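Local coordinates for fibronectin type III domain-containing protein (Simiduia agarivorans, PDB 6P2K) that probably hydrolyses xyloglucan-type polysaccharides, this chain being the glycoside hydrolase family 74 beta-propeller part of a longer protein that also carries fibronectin type III repeats, at residues 663-666 with 667-670; 672-675 with 676-679; 642-645 with 646-649; 415-418 with 419-422; 653-656 with 657-660. All coordinates share one frame; numbering follows the deposited sequence.

How the contacts relate
Contact 4 lies in the core, at the end of a hairpin near a zinc-binding aspartate; the other four gather farther from the chain centre, contacts 2 and 3 at the surface and contacts 1 and 5 partly buried. Three share one sheet: contact 3 leads into strand 648-653, contact 5 turns the chain from that strand to strand 661-664, and contact 1 passes from there into helix 666-672. Contact 2 follows the helix and touches contact 1 through Met670 and Thr675. Chemistry varies with place: buried amides hold each other in contact 4, carboxylates bind backbone N-H groups in contacts 1 and 5, waters join contact 3, and a guanidinium stacks in contact 2.

Contact 1 (663-666 with 667-670); sequences IFTP and ADAM
Thr665 and Asp668 form a capping box at the start of helix 666-672, where the chain leaves the outermost strand 661-664 of its sheet. Asp668 returns its carboxylate toward the strand: OD2 accepts from Thr665 N at 3.0 Å, the donor standing above the carboxylate plane and the bond bent to 136°. In exchange, Thr665 OG1 receives a weak bond from Asp668 N at 3.3 Å. The threonine can do this because chi1 of 66° sets OG1 between its own backbone N and carbonyl carbon, facing the first turn. Threonine suits an N-cap, since its short hydroxyl meets an N-H that no earlier helical carbonyl can reach, and aspartate three places on completes the exchange.

Just before the cap, Ile663 and Phe664 both lie opposite Ile650 in a classic beta bulge, and the helix then settles on the Phe664 ring. Asp668 CB approaches that ring obliquely, 3.4 Å from CE1, and Ala669 CA comes within 3.6 Å of CZ; alanine is small enough to bring the helix backbone this near. The Phe664 ring is also stacked with Trp731 and meets Phe719 with the planes about 50° apart. Pro666, with no N-H to offer, fits the first helical position, and its O accepts from Met670 N at 3.0 Å, while Thr665 O takes Ala669 N at the same length in the first helical turn.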
# COMPACT_ATOMS: atom_id res chain seq x y z
N ILE B 663 -41.60 -40.57 -9.23
CA ILE B 663 -42.14 -39.56 -10.14
C ILE B 663 -41.50 -39.61 -11.52
O ILE B 663 -41.96 -38.94 -12.45
CB ILE B 663 -42.01 -38.14 -9.55
CG1 ILE B 663 -40.55 -37.75 -9.37
CG2 ILE B 663 -42.79 -38.03 -8.24
CD1 ILE B 663 -40.34 -36.26 -9.16
N PHE B 664 -40.43 -40.40 -11.68
CA PHE B 664 -39.88 -40.60 -13.02
C PHE B 664 -39.13 -41.92 -13.08
O PHE B 664 -38.28 -42.19 -12.23
CB PHE B 664 -38.95 -39.45 -13.43
CG PHE B 664 -38.88 -39.25 -14.92
CD1 PHE B 664 -40.03 -38.98 -15.65
CD2 PHE B 664 -37.67 -39.33 -15.59
CE1 PHE B 664 -39.97 -38.80 -17.02
CE2 PHE B 664 -37.60 -39.15 -16.96
CZ PHE B 664 -38.76 -38.88 -17.68
N THR B 665 -39.44 -42.73 -14.09
CA THR B 665 -38.87 -44.05 -14.30
C THR B 665 -38.37 -44.16 -15.73
O THR B 665 -38.67 -43.32 -16.58
CB THR B 665 -39.93 -45.13 -14.03
OG1 THR B 665 -40.97 -45.03 -15.01
CG2 THR B 665 -40.52 -44.97 -12.64
N PRO B 666 -37.58 -45.20 -16.03
CA PRO B 666 -37.21 -45.44 -17.43
C PRO B 666 -38.40 -45.56 -18.37
O PRO B 666 -38.31 -45.15 -19.53
CB PRO B 666 -36.41 -46.75 -17.36
CG PRO B 666 -35.80 -46.73 -16.00
CD PRO B 666 -36.81 -46.05 -15.10
N ALA B 667 -39.52 -46.12 -17.90
CA ALA B 667 -40.71 -46.21 -18.75
C ALA B 667 -41.24 -44.82 -19.09
O ALA B 667 -41.64 -44.56 -20.23
CB ALA B 667 -41.79 -47.04 -18.06
N ASP B 668 -41.26 -43.91 -18.10
CA ASP B 668 -41.68 -42.54 -18.37
C ASP B 668 -40.76 -41.87 -19.37
O ASP B 668 -41.22 -41.12 -20.24
CB ASP B 668 -41.73 -41.73 -17.07
CG ASP B 668 -42.62 -42.35 -16.02
OD1 ASP B 668 -43.67 -42.92 -16.39
OD2 ASP B 668 -42.27 -42.26 -14.82
N ALA B 669 -39.45 -42.12 -19.26
CA ALA B 669 -38.50 -41.50 -20.18
C ALA B 669 -38.70 -42.00 -21.60
O ALA B 669 -38.65 -41.22 -22.56
CB ALA B 669 -37.07 -41.78 -19.71
N MET B 670 -38.95 -43.31 -21.77
CA MET B 670 -39.13 -43.85 -23.11
C MET B 670 -40.45 -43.40 -23.73
O MET B 670 -40.56 -43.33 -24.95
CB MET B 670 -39.06 -45.38 -23.07
CG MET B 670 -37.67 -45.90 -22.75
SD MET B 670 -37.56 -47.70 -22.84
CE MET B 670 -38.15 -47.99 -24.51

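Contact 2 (672-675 with 676-679); sequences VRPT and SNLV
Asn677 lies beneath the guanidinium of Arg673 and also bonds back to Pro674, so one residue carries most of this tight turn after helix 666-672. Its CB sits over the centre of the guanidinium face, 3.8 Å from Arg673 CZ, and the amide is stacked against that group with the planes 20° apart. The arginine gets there as a straight arm, CG anti to the backbone N and the chain extended to NE. Pro674 O is gripped twice: ND2 of Asn677 reaches it at 2.8 Å on a lone pair in the carbonyl plane, and Asn677 N at 3.0 Å from above that plane. Together with Leu678 N to Thr675 O, also 3.0 Å, this makes a short 3-10 turn.

The outer side is looser, with Pro674 and Ser676 exposed and Ser676 OG no nearer than 4.1 Å to Pro674 CB. On the inner side, Thr675 and Leu678 rest on Tyr716. A leucine in place of Arg673 would probably leave Asp733 without its salt-bridge partner and the Asn677 amide with no flat cation to stack on. The guanidinium thus works in two directions, its NH1 engaging a charge and its face covering an amide already committed to Pro674 O.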
# COMPACT_ATOMS: atom_id res chain seq x y z
N VAL B 672 -41.83 -40.29 -23.06
CA VAL B 672 -41.66 -38.87 -23.38
C VAL B 672 -40.65 -38.69 -24.51
O VAL B 672 -40.78 -37.77 -25.33
CB VAL B 672 -41.25 -38.10 -22.12
CG1 VAL B 672 -40.89 -36.65 -22.45
CG2 VAL B 672 -42.36 -38.15 -21.08
N ARG B 673 -39.64 -39.56 -24.60
CA ARG B 673 -38.62 -39.51 -25.64
C ARG B 673 -38.51 -40.89 -26.26
O ARG B 673 -37.76 -41.75 -25.77
CB ARG B 673 -37.28 -39.04 -25.07
CG ARG B 673 -36.15 -38.92 -26.10
CD ARG B 673 -34.99 -38.13 -25.50
NE ARG B 673 -33.81 -38.14 -26.35
CZ ARG B 673 -33.62 -37.33 -27.39
NH1 ARG B 673 -34.55 -36.43 -27.71
NH2 ARG B 673 -32.51 -37.41 -28.10
N PRO B 674 -39.25 -41.15 -27.34
CA PRO B 674 -39.22 -42.48 -27.96
C PRO B 674 -37.83 -42.83 -28.47
O PRO B 674 -37.06 -41.95 -28.87
CB PRO B 674 -40.22 -42.35 -29.12
CG PRO B 674 -41.13 -41.22 -28.71
CD PRO B 674 -40.25 -40.26 -27.97
N THR B 675 -37.52 -44.13 -28.46
CA THR B 675 -36.22 -44.59 -28.93
C THR B 675 -35.98 -44.22 -30.39
O THR B 675 -34.84 -44.29 -30.85
CB THR B 675 -36.10 -46.11 -28.75
OG1 THR B 675 -37.10 -46.77 -29.53
CG2 THR B 675 -36.30 -46.47 -27.28
N SER B 676 -37.03 -43.82 -31.11
CA SER B 676 -36.89 -43.27 -32.45
C SER B 676 -35.88 -42.12 -32.52
O SER B 676 -35.38 -41.83 -33.61
CB SER B 676 -38.26 -42.80 -32.93
OG SER B 676 -38.41 -41.40 -32.71
N ASN B 677 -35.60 -41.45 -31.41
CA ASN B 677 -34.69 -40.31 -31.41
C ASN B 677 -33.22 -40.70 -31.34
O ASN B 677 -32.35 -39.84 -31.54
CB ASN B 677 -35.02 -39.37 -30.23
CG ASN B 677 -36.38 -38.74 -30.37
OD1 ASN B 677 -36.54 -37.73 -31.06
ND2 ASN B 677 -37.39 -39.34 -29.75
N LEU B 678 -32.91 -41.96 -31.07
CA LEU B 678 -31.56 -42.42 -30.79
C LEU B 678 -31.04 -43.21 -31.98
O LEU B 678 -31.60 -44.25 -32.34
CB LEU B 678 -31.53 -43.27 -29.53
CG LEU B 678 -32.22 -42.61 -28.34
CD1 LEU B 678 -32.28 -43.58 -27.19
CD2 LEU B 678 -31.50 -41.33 -27.94
N VAL B 679 -29.97 -42.71 -32.60
CA VAL B 679 -29.37 -43.38 -33.75
C VAL B 679 -28.76 -44.72 -33.36
O VAL B 679 -28.57 -45.58 -34.22
CB VAL B 679 -28.33 -42.45 -34.41
CG1 VAL B 679 -27.07 -42.38 -33.56
CG2 VAL B 679 -28.01 -42.91 -35.82

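Contact 3 (642-645 with 646-649); sequences LTDG and NNWQ
Gln649 reaches across the open end of this loop to Leu642, NE2 giving Leu642 O a hydrogen bond of 2.7 Å that is nearly straight at 166°. The acceptor lies in the plane of the glutamine amide, and the extended chain beyond CG supplies the length. At the other end, Asn647 ND2 bonds to Asp644 OD2 at 3.2 Å. The oxygen is met from well above the carboxylate plane, the two flat groups being turned 54° apart.

The Asp644-Asn647 pair spans the ends of a type II' beta turn, closed by Asn647 N to Asp644 O at 3.2 Å. Gly645 takes its first central position with a positive phi of 61°, where a CB would collide with Asn646 N. One water bridges the bend, accepting from Asp644 N and donating to Gly645 O and to Asn647 O, the last at 2.7 Å. A second water lies by Asp644 OD2 and Gln649 OE1, 2.8 Å from the latter.

Farther out, Lys662 NZ bonds to Gln649 OE1, and Lys636 NZ holds Asn646 OD1. The turn delivers the chain into strand 648-653, which runs between strands 628-634 and 661-664. At its entrance Trp648 meets Phe634 edge to face, and Asn647 packs on Phe690 and on Pro666 at the start of helix 666-672.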
# COMPACT_ATOMS: atom_id res chain seq x y z
N LEU B 642 -40.39 -49.31 -4.07
CA LEU B 642 -39.66 -48.29 -4.80
C LEU B 642 -38.55 -48.86 -5.67
O LEU B 642 -38.35 -48.39 -6.80
CB LEU B 642 -39.07 -47.26 -3.83
CG LEU B 642 -40.07 -46.43 -3.03
CD1 LEU B 642 -39.38 -45.70 -1.88
CD2 LEU B 642 -40.80 -45.43 -3.92
N THR B 643 -37.81 -49.85 -5.18
CA THR B 643 -36.76 -50.47 -5.97
C THR B 643 -37.34 -51.15 -7.21
O THR B 643 -38.41 -51.77 -7.15
CB THR B 643 -36.00 -51.50 -5.13
OG1 THR B 643 -35.37 -50.83 -4.02
CG2 THR B 643 -34.93 -52.21 -5.95
N ASP B 644 -36.63 -51.02 -8.34
CA ASP B 644 -36.99 -51.71 -9.59
C ASP B 644 -35.68 -52.12 -10.27
O ASP B 644 -35.20 -51.46 -11.20
CB ASP B 644 -37.85 -50.83 -10.49
CG ASP B 644 -38.13 -51.47 -11.84
OD1 ASP B 644 -38.35 -52.70 -11.88
OD2 ASP B 644 -38.14 -50.74 -12.85
N GLY B 645 -35.11 -53.23 -9.80
CA GLY B 645 -33.86 -53.72 -10.37
C GLY B 645 -32.75 -52.71 -10.19
O GLY B 645 -32.66 -52.01 -9.18
N ASN B 646 -31.87 -52.64 -11.19
CA ASN B 646 -30.80 -51.66 -11.20
C ASN B 646 -31.19 -50.36 -11.90
O ASN B 646 -30.31 -49.56 -12.22
CB ASN B 646 -29.55 -52.25 -11.86
CG ASN B 646 -28.94 -53.38 -11.04
OD1 ASN B 646 -29.03 -53.39 -9.81
ND2 ASN B 646 -28.33 -54.34 -11.72
N ASN B 647 -32.49 -50.14 -12.13
CA ASN B 647 -32.94 -48.93 -12.81
C ASN B 647 -32.87 -47.74 -11.87
O ASN B 647 -33.36 -47.79 -10.74
CB ASN B 647 -34.36 -49.11 -13.33
CG ASN B 647 -34.45 -50.04 -14.52
OD1 ASN B 647 -33.60 -50.00 -15.42
ND2 ASN B 647 -35.47 -50.89 -14.53
N TRP B 648 -32.27 -46.65 -12.34
CA TRP B 648 -32.28 -45.41 -11.59
C TRP B 648 -33.60 -44.69 -11.80
O TRP B 648 -34.17 -44.72 -12.90
CB TRP B 648 -31.12 -44.51 -12.01
CG TRP B 648 -29.79 -44.99 -11.54
CD1 TRP B 648 -29.34 -46.28 -11.53
CD2 TRP B 648 -28.73 -44.20 -11.00
NE1 TRP B 648 -28.06 -46.34 -11.02
CE2 TRP B 648 -27.66 -45.07 -10.69
CE3 TRP B 648 -28.57 -42.83 -10.76
CZ2 TRP B 648 -26.46 -44.62 -10.14
CZ3 TRP B 648 -27.38 -42.39 -10.22
CH2 TRP B 648 -26.34 -43.28 -9.91
N GLN B 649 -34.10 -44.05 -10.75
CA GLN B 649 -35.40 -43.39 -10.77
C GLN B 649 -35.29 -42.06 -10.03
O GLN B 649 -34.34 -41.81 -9.30
CB GLN B 649 -36.48 -44.26 -10.13
CG GLN B 649 -36.51 -45.71 -10.61
CD GLN B 649 -37.38 -46.61 -9.75
OE1 GLN B 649 -38.21 -47.36 -10.25
NE2 GLN B 649 -37.18 -46.54 -8.43
O HOH W 1 -33.95 -49.55 -8.72
O HOH W 2 -38.42 -48.32 -12.90

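Contact 4 (415-418 with 419-422); sequences QGQA and DNGL
The amides of Gln417 and Asn420 meet with their planes 70° apart. Asn420 ND2 donates within its own amide plane to Gln417 OE1 at 3.2 Å, arriving nearly along the C=O axis, while Asn420 CB lies 3.3 Å from the same oxygen. On its nitrogen side, Gln417 NE2 donates to Gln415 OE1 at 3.1 Å, coming from above that amide's plane. The extended chain of Gln417 beyond CG carries its amide out to both neighbours.

These residues line the end of the hairpin formed by strands 412-417 and 421-425. Gln417 N gives Gly421 O a 3.1 Å bond; the return bond from Gly421 N is weak. The reversal is a classic gamma turn centred on Asp419, whose phi of 68° brings Asn420 N to 2.6 Å from Ala418 O. Gly421 also has a positive phi, which glycine adopts without strain. Gly416 stands opposite Leu422 as a non-hydrogen-bonded pair and bonds through its backbone to Asp405, a zinc ligand.

Outside the turn, Gln355 donates to Asn420 OD1 and Gly471 N to Asp419 OD1. Glutamine and asparagine suit this buried place because each amide both gives and accepts: the chain of bonds through Gln415, Gln417 and Asn420 satisfies polar groups without bringing in a charge.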
# COMPACT_ATOMS: atom_id res chain seq x y z
N GLN B 415 -15.60 -23.88 -13.69
CA GLN B 415 -15.79 -25.30 -13.94
C GLN B 415 -14.75 -26.07 -13.15
O GLN B 415 -13.55 -25.80 -13.27
CB GLN B 415 -15.63 -25.65 -15.42
CG GLN B 415 -16.69 -25.14 -16.36
CD GLN B 415 -16.47 -25.66 -17.78
OE1 GLN B 415 -16.31 -26.87 -17.98
NE2 GLN B 415 -16.43 -24.75 -18.75
N GLY B 416 -15.20 -27.02 -12.33
CA GLY B 416 -14.28 -27.95 -11.70
C GLY B 416 -14.06 -29.15 -12.60
O GLY B 416 -15.02 -29.85 -12.94
N GLN B 417 -12.82 -29.39 -13.01
CA GLN B 417 -12.55 -30.39 -14.03
C GLN B 417 -11.55 -31.42 -13.54
O GLN B 417 -10.79 -31.19 -12.59
CB GLN B 417 -12.01 -29.72 -15.31
CG GLN B 417 -12.99 -28.76 -15.97
CD GLN B 417 -12.49 -28.23 -17.30
OE1 GLN B 417 -11.39 -28.57 -17.74
NE2 GLN B 417 -13.30 -27.41 -17.95
N ALA B 418 -11.57 -32.57 -14.20
CA ALA B 418 -10.47 -33.52 -14.11
C ALA B 418 -9.36 -33.08 -15.06
O ALA B 418 -9.62 -32.44 -16.09
CB ALA B 418 -10.94 -34.93 -14.45
N ASP B 419 -8.12 -33.41 -14.70
CA ASP B 419 -6.93 -33.10 -15.48
C ASP B 419 -6.62 -31.60 -15.54
O ASP B 419 -5.47 -31.21 -15.35
CB ASP B 419 -7.05 -33.65 -16.91
CG ASP B 419 -6.93 -35.16 -16.96
OD1 ASP B 419 -6.15 -35.72 -16.16
OD2 ASP B 419 -7.60 -35.78 -17.81
N ASN B 420 -7.62 -30.76 -15.81
CA ASN B 420 -7.40 -29.33 -16.00
C ASN B 420 -7.78 -28.49 -14.79
O ASN B 420 -7.63 -27.26 -14.83
CB ASN B 420 -8.16 -28.84 -17.23
CG ASN B 420 -7.92 -29.71 -18.44
OD1 ASN B 420 -6.78 -29.96 -18.83
ND2 ASN B 420 -9.00 -30.18 -19.05
N GLY B 421 -8.30 -29.10 -13.72
CA GLY B 421 -8.41 -28.42 -12.44
C GLY B 421 -9.37 -27.23 -12.44
O GLY B 421 -10.51 -27.31 -12.90
N LEU B 422 -8.90 -26.12 -11.87
CA LEU B 422 -9.70 -24.92 -11.68
C LEU B 422 -9.79 -24.17 -13.01
O LEU B 422 -8.85 -23.47 -13.39
CB LEU B 422 -9.09 -24.03 -10.60
CG LEU B 422 -8.84 -24.62 -9.21
CD1 LEU B 422 -7.81 -23.79 -8.46
CD2 LEU B 422 -10.14 -24.70 -8.41

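Contact 5 (653-656 with 657-660); sequences STDE and GQNW
Asp655 turns its carboxylate across the loop toward Asn659, and the carboxylate and amide planes stand 34° apart. Asn659 ND2 points straight at Asp655 OD2, 2.9 Å away at 175°; OD2 accepts on its syn lone pair and lies in the plane of the Asn659 amide. The other oxygen, OD1, accepts twice: from Asn659 N at 3.1 Å, and from Ser653 OG at 2.8 Å, almost end-on to the C-O bond. With chi1 at 56°, the aspartate folds its carboxylate back over the turn, where both oxygens can be used.

The spacing of Ser653, Asp655, Gly657 and Trp660 is that of an Asp-box, the S-x-D-x-G-x-x-W hairpin turn known from beta-propellers, here linking the third and fourth strands of a four-stranded sheet. Its bend is a type I' turn from Asp655 to Gln658, closed by Gln658 N to Asp655 O at 3.2 Å. Gly657 is required inside it, because at these backbone angles a CB would strike Glu656 O. An alanine at Asp655 would probably leave the Asn659 amide and N-H without their acceptors, and the Ser653 hydroxyl without the oxygen it donates to, held then by Gly657 N.

Ser653 works on two sides. OG receives Gly657 N at 2.9 Å, while CB lies over one face of the Trp660 six-membered ring as a CH-pi contact, 3.8 Å from its centroid. Serine is small enough to fit between turn and indole. Trp660 NE1 donates to Val610 O, and Glu656, extended away from the turn, forms a salt bridge with Arg596. A water joins Thr654 N to Asn659 O.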
# COMPACT_ATOMS: atom_id res chain seq x y z
N SER B 653 -39.92 -36.53 -2.02
CA SER B 653 -40.48 -36.50 -0.68
C SER B 653 -40.74 -35.06 -0.29
O SER B 653 -39.91 -34.18 -0.56
CB SER B 653 -39.55 -37.16 0.35
OG SER B 653 -39.88 -36.74 1.67
N THR B 654 -41.88 -34.81 0.35
CA THR B 654 -42.20 -33.49 0.88
C THR B 654 -42.21 -33.46 2.40
O THR B 654 -42.69 -32.48 2.99
CB THR B 654 -43.55 -33.01 0.34
OG1 THR B 654 -44.57 -33.97 0.67
CG2 THR B 654 -43.49 -32.83 -1.17
N ASP B 655 -41.68 -34.49 3.06
CA ASP B 655 -41.59 -34.52 4.52
C ASP B 655 -40.20 -34.97 4.95
O ASP B 655 -40.04 -35.82 5.83
CB ASP B 655 -42.68 -35.42 5.12
CG ASP B 655 -42.67 -36.84 4.57
OD1 ASP B 655 -41.80 -37.15 3.72
OD2 ASP B 655 -43.53 -37.64 4.98
N GLU B 656 -39.18 -34.37 4.34
CA GLU B 656 -37.78 -34.57 4.73
C GLU B 656 -37.37 -36.04 4.74
O GLU B 656 -36.58 -36.47 5.58
CB GLU B 656 -37.50 -33.93 6.09
CG GLU B 656 -37.69 -32.42 6.11
CD GLU B 656 -36.90 -31.73 7.22
OE1 GLU B 656 -37.11 -30.51 7.42
OE2 GLU B 656 -36.09 -32.41 7.88
N GLY B 657 -37.91 -36.82 3.81
CA GLY B 657 -37.49 -38.20 3.63
C GLY B 657 -38.24 -39.24 4.43
O GLY B 657 -37.83 -40.40 4.43
N GLN B 658 -39.31 -38.86 5.13
CA GLN B 658 -40.09 -39.86 5.85
C GLN B 658 -40.87 -40.76 4.89
O GLN B 658 -40.96 -41.97 5.10
CB GLN B 658 -41.04 -39.19 6.83
CG GLN B 658 -40.34 -38.49 7.99
CD GLN B 658 -41.31 -37.79 8.92
OE1 GLN B 658 -42.46 -38.21 9.06
NE2 GLN B 658 -40.86 -36.73 9.56
N ASN B 659 -41.42 -40.18 3.82
CA ASN B 659 -42.18 -40.92 2.83
C ASN B 659 -41.80 -40.43 1.44
O ASN B 659 -41.63 -39.23 1.22
CB ASN B 659 -43.69 -40.75 3.04
CG ASN B 659 -44.15 -41.30 4.37
OD1 ASN B 659 -44.39 -42.50 4.51
ND2 ASN B 659 -44.29 -40.43 5.36
N TRP B 660 -41.68 -41.37 0.49
CA TRP B 660 -41.21 -41.08 -0.85
C TRP B 660 -42.23 -41.53 -1.89
O TRP B 660 -43.05 -42.43 -1.64
CB TRP B 660 -39.87 -41.77 -1.14
CG TRP B 660 -38.76 -41.33 -0.24
CD1 TRP B 660 -38.48 -41.80 1.01
CD2 TRP B 660 -37.76 -40.35 -0.54
NE1 TRP B 660 -37.37 -41.17 1.51
CE2 TRP B 660 -36.91 -40.27 0.58
CE3 TRP B 660 -37.50 -39.52 -1.64
CZ2 TRP B 660 -35.82 -39.40 0.64
CZ3 TRP B 660 -36.43 -38.66 -1.59
CH2 TRP B 660 -35.60 -38.61 -0.46
O HOH W 3 -43.43 -37.11 1.04